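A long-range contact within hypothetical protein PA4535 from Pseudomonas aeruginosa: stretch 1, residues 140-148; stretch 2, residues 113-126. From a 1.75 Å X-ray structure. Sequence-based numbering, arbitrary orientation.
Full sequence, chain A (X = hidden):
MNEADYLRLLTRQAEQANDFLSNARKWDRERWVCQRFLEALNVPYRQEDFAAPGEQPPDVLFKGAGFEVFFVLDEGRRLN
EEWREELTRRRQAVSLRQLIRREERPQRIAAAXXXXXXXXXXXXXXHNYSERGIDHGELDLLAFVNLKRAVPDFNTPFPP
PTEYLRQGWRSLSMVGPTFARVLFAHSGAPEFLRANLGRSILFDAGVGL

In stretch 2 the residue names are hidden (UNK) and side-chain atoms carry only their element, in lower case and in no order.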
# COMPACT_ATOMS: atom_id res chain seq x y z
N ASP A 140 -6.30 -4.76 -8.24
CA ASP A 140 -5.72 -3.50 -7.77
C ASP A 140 -4.86 -3.78 -6.55
O ASP A 140 -5.37 -3.97 -5.45
CB ASP A 140 -6.84 -2.53 -7.43
CG ASP A 140 -7.78 -2.31 -8.61
OD1 ASP A 140 -7.29 -1.89 -9.68
OD2 ASP A 140 -9.01 -2.54 -8.47
N LEU A 141 -3.55 -3.85 -6.75
CA LEU A 141 -2.65 -4.21 -5.66
C LEU A 141 -2.49 -3.04 -4.70
O LEU A 141 -2.37 -1.89 -5.13
CB LEU A 141 -1.29 -4.66 -6.20
CG LEU A 141 -1.19 -6.12 -6.69
CD1 LEU A 141 -0.88 -7.03 -5.55
CD2 LEU A 141 -2.45 -6.63 -7.43
N LEU A 142 -2.49 -3.35 -3.41
CA LEU A 142 -2.37 -2.33 -2.36
C LEU A 142 -1.43 -2.84 -1.27
O LEU A 142 -1.76 -3.77 -0.54
CB LEU A 142 -3.74 -1.99 -1.76
CG LEU A 142 -3.77 -0.95 -0.64
CD1 LEU A 142 -3.18 0.40 -1.13
CD2 LEU A 142 -5.20 -0.76 -0.12
N ALA A 143 -0.24 -2.22 -1.19
CA ALA A 143 0.77 -2.62 -0.21
C ALA A 143 0.67 -1.74 1.01
O ALA A 143 0.66 -0.51 0.87
CB ALA A 143 2.18 -2.48 -0.81
N PHE A 144 0.59 -2.34 2.20
CA PHE A 144 0.78 -1.57 3.44
C PHE A 144 2.26 -1.69 3.81
O PHE A 144 2.74 -2.79 4.11
CB PHE A 144 -0.12 -2.04 4.58
CG PHE A 144 0.04 -1.23 5.83
CD1 PHE A 144 -0.66 -0.04 5.98
CD2 PHE A 144 0.92 -1.63 6.84
CE1 PHE A 144 -0.51 0.75 7.13
CE2 PHE A 144 1.07 -0.85 8.00
CZ PHE A 144 0.36 0.34 8.13
N VAL A 145 2.96 -0.57 3.73
CA VAL A 145 4.40 -0.53 3.90
C VAL A 145 4.75 0.14 5.24
O VAL A 145 4.42 1.30 5.49
CB VAL A 145 5.09 0.22 2.72
CG1 VAL A 145 6.62 0.11 2.84
CG2 VAL A 145 4.64 -0.36 1.39
N ASN A 146 5.45 -0.61 6.09
CA ASN A 146 5.78 -0.14 7.43
C ASN A 146 7.09 -0.76 7.91
O ASN A 146 7.14 -1.92 8.28
CB ASN A 146 4.65 -0.44 8.41
CG ASN A 146 4.89 0.16 9.78
OD1 ASN A 146 5.25 1.34 9.89
ND2 ASN A 146 4.71 -0.64 10.82
N LEU A 147 8.15 0.04 7.88
CA LEU A 147 9.50 -0.43 8.19
C LEU A 147 9.97 0.26 9.45
O LEU A 147 9.96 1.48 9.51
CB LEU A 147 10.45 -0.11 7.04
CG LEU A 147 10.03 -0.55 5.62
CD1 LEU A 147 11.00 -0.00 4.57
CD2 LEU A 147 9.91 -2.07 5.50
N LYS A 148 10.37 -0.51 10.46
CA LYS A 148 10.90 0.10 11.68
C LYS A 148 12.31 0.65 11.43
O LYS A 148 12.72 1.63 12.06
CB LYS A 148 10.87 -0.89 12.85
CG LYS A 148 11.23 -0.24 14.20
CD LYS A 148 11.08 -1.20 15.38
CE LYS A 148 11.66 -0.61 16.66
NZ LYS A 148 13.12 -0.29 16.59
N UNK A 113 14.34 2.63 -3.79
CA UNK A 113 14.64 1.49 -2.93
C UNK A 113 13.39 1.06 -2.14
O UNK A 113 13.16 -0.13 -1.95
c UNK A 113 17.21 1.66 -2.59
o UNK A 113 16.97 3.81 -3.62
o UNK A 113 18.42 2.42 -4.49
c UNK A 113 15.81 1.80 -1.98
c UNK A 113 17.55 2.70 -3.64
N UNK A 114 12.59 2.04 -1.71
CA UNK A 114 11.32 1.76 -1.02
C UNK A 114 10.38 0.96 -1.93
O UNK A 114 9.81 -0.06 -1.54
c UNK A 114 9.40 2.32 1.39
c UNK A 114 9.29 3.02 0.05
c UNK A 114 10.65 3.08 -0.63
c UNK A 114 8.71 4.43 0.20
N UNK A 115 10.24 1.44 -3.16
CA UNK A 115 9.41 0.79 -4.15
C UNK A 115 9.90 -0.63 -4.45
O UNK A 115 9.09 -1.54 -4.67
c UNK A 115 8.52 2.22 -7.65
c UNK A 115 8.71 1.12 -6.63
n UNK A 115 9.30 2.18 -8.73
c UNK A 115 9.40 1.66 -5.41
o UNK A 115 7.70 3.11 -7.45
N UNK A 116 11.22 -0.83 -4.41
CA UNK A 116 11.82 -2.14 -4.67
C UNK A 116 11.53 -3.16 -3.56
O UNK A 116 11.62 -4.37 -3.79
c UNK A 116 13.33 -1.99 -4.89
N UNK A 117 11.20 -2.68 -2.37
CA UNK A 117 10.84 -3.56 -1.26
C UNK A 117 9.59 -4.40 -1.54
O UNK A 117 9.36 -5.41 -0.87
n UNK A 117 15.23 -1.96 3.63
c UNK A 117 11.91 -2.16 0.61
n UNK A 117 14.04 -2.60 1.78
c UNK A 117 14.17 -2.54 3.10
c UNK A 117 10.64 -2.77 0.03
n UNK A 117 13.23 -3.06 3.89
c UNK A 117 12.90 -3.22 1.09
N UNK A 118 8.78 -3.96 -2.51
CA UNK A 118 7.56 -4.67 -2.88
C UNK A 118 7.85 -5.88 -3.77
O UNK A 118 6.98 -6.74 -3.95
c UNK A 118 6.41 -2.02 -1.77
c UNK A 118 5.72 -2.74 -2.89
c UNK A 118 5.13 -1.74 -3.92
c UNK A 118 6.62 -3.73 -3.63
N UNK A 119 9.05 -5.93 -4.33
CA UNK A 119 9.32 -6.87 -5.43
C UNK A 119 9.20 -8.35 -5.04
O UNK A 119 8.57 -9.12 -5.76
c UNK A 119 10.67 -6.56 -6.08
N UNK A 120 9.82 -8.76 -3.91
CA UNK A 120 9.75 -10.19 -3.58
C UNK A 120 8.31 -10.74 -3.54
O UNK A 120 8.02 -11.77 -4.15
c UNK A 120 11.45 -9.13 -2.29
c UNK A 120 10.43 -10.26 -2.21
c UNK A 120 10.64 -8.03 -2.93
N UNK A 121 7.42 -10.03 -2.85
CA UNK A 121 6.04 -10.48 -2.73
C UNK A 121 5.30 -10.38 -4.06
O UNK A 121 4.58 -11.30 -4.45
c UNK A 121 5.31 -9.70 -1.60
o UNK A 121 5.92 -10.04 -0.36
c UNK A 121 3.84 -10.08 -1.53
N UNK A 122 5.49 -9.27 -4.77
CA UNK A 122 4.84 -9.11 -6.08
C UNK A 122 5.25 -10.19 -7.08
O UNK A 122 4.41 -10.68 -7.83
c UNK A 122 2.66 -6.91 -6.06
c UNK A 122 5.03 -7.71 -6.65
c UNK A 122 4.50 -5.27 -6.49
c UNK A 122 4.18 -6.63 -5.93
N UNK A 123 6.54 -10.57 -7.07
CA UNK A 123 7.03 -11.66 -7.93
C UNK A 123 6.35 -13.00 -7.60
O UNK A 123 5.95 -13.73 -8.51
n UNK A 123 13.03 -9.46 -6.82
c UNK A 123 12.51 -8.89 -7.90
c UNK A 123 10.80 -10.67 -8.09
c UNK A 123 8.55 -11.81 -7.81
c UNK A 123 9.31 -10.64 -8.43
n UNK A 123 11.46 -9.44 -8.52
n UNK A 123 13.03 -7.76 -8.36
N UNK A 124 6.22 -13.30 -6.31
CA UNK A 124 5.59 -14.53 -5.85
C UNK A 124 4.12 -14.57 -6.25
O UNK A 124 3.62 -15.59 -6.75
c UNK A 124 7.12 -14.99 -3.82
n UNK A 124 8.83 -16.95 -1.96
c UNK A 124 5.71 -14.70 -4.34
c UNK A 124 7.09 -15.16 -2.29
c UNK A 124 8.46 -15.52 -1.72
N UNK A 125 3.42 -13.45 -6.02
CA UNK A 125 2.00 -13.35 -6.44
C UNK A 125 1.83 -13.51 -7.94
O UNK A 125 0.99 -14.29 -8.40
c UNK A 125 0.30 -10.59 -4.34
c UNK A 125 1.12 -11.87 -4.55
c UNK A 125 1.39 -12.02 -6.02
n UNK A 125 -1.01 -11.45 -2.38
c UNK A 125 -0.09 -10.38 -2.89
N UNK A 126 2.60 -12.75 -8.72
CA UNK A 126 2.53 -12.83 -10.17
C UNK A 126 2.71 -14.29 -10.62
O UNK A 126 1.94 -14.78 -11.45
c UNK A 126 3.56 -11.93 -10.81

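Position 113 carries three carbons in a row, the third bearing two oxygens. This carboxylate stays clear of stretch 1. It is E113.

Position 114 has four carbons, forked at the second. Its CA-to-CB bond points sideways, but the end comes nearer. One branch tip lies 3.8 Å from CG1 of V145 and 4.2 Å from CD1 of L147. The fork at the second carbon gives L114; the tip is CD1.

Position 115 has three carbons, the third with one oxygen and one nitrogen. Its CA-to-CB bond points away from stretch 1. The amide makes it Q115, and its NE2 is hydrogen-bonded elsewhere in the structure.

Position 116 has a single carbon and is out of reach: A116.

Position 117 has three carbons, a nitrogen, then a carbon with two more nitrogens. Its CA-to-CB bond points toward stretch 1, and a terminal nitrogen lies 3.8 Å from CD2 of L147. The guanidinium identifies R117; the nitrogen is NH1, and CD1 of L147 sits over one face of the group.

Position 118 has four carbons, forked at the second. The fork carbon lies 4.1 Å from CB of A143, and one tip 4.0 Å from CG2 of V145. This is L118, with CG and CD1 as those atoms.

Position 119 has one carbon and no contact: A119. Its N donates to O of A116 at 3.1 Å, within a type I turn from A116 to A119.

Position 120 has three carbons closing a ring onto the backbone N, out of reach of stretch 1. It is P120, exposed.

Position 121 has one carbon bearing an oxygen and a carbon. It is T121, out of reach.

Position 122 has four carbons, forked at the second. One tip comes 3.6 Å from CD1 of L141. It is L122, and the tip is CD2.

Position 123 has three carbons, a nitrogen, then a carbon with two more nitrogens, out of reach of stretch 1. It is R123, exposed, with NE and NH2 hydrogen-bonded elsewhere in the structure.

Position 124 has four carbons in a row ending in nitrogen, out of reach of stretch 1: K124, also exposed.

Position 125 has the same chain, but its CA-to-CB bond points toward stretch 1. Its third carbon lies 3.9 Å from CD1 of L141. It is K125; that carbon is CD, and NZ is hydrogen-bonded elsewhere in the structure.

Position 126 has one carbon and no contact: A126.

The contact is almost wholly apolar, with no hydrogen bonds across it. L141, A143, V145 and L147 alternate along stretch 1 and point toward stretch 2. L114, L118 and L122 recur every four residues and meet them. R117 and K125 add contacts at L147 and L141. Together the stretches bury 338 Å².

Stretch 2 113-126: ELQARLAPTLRKKA
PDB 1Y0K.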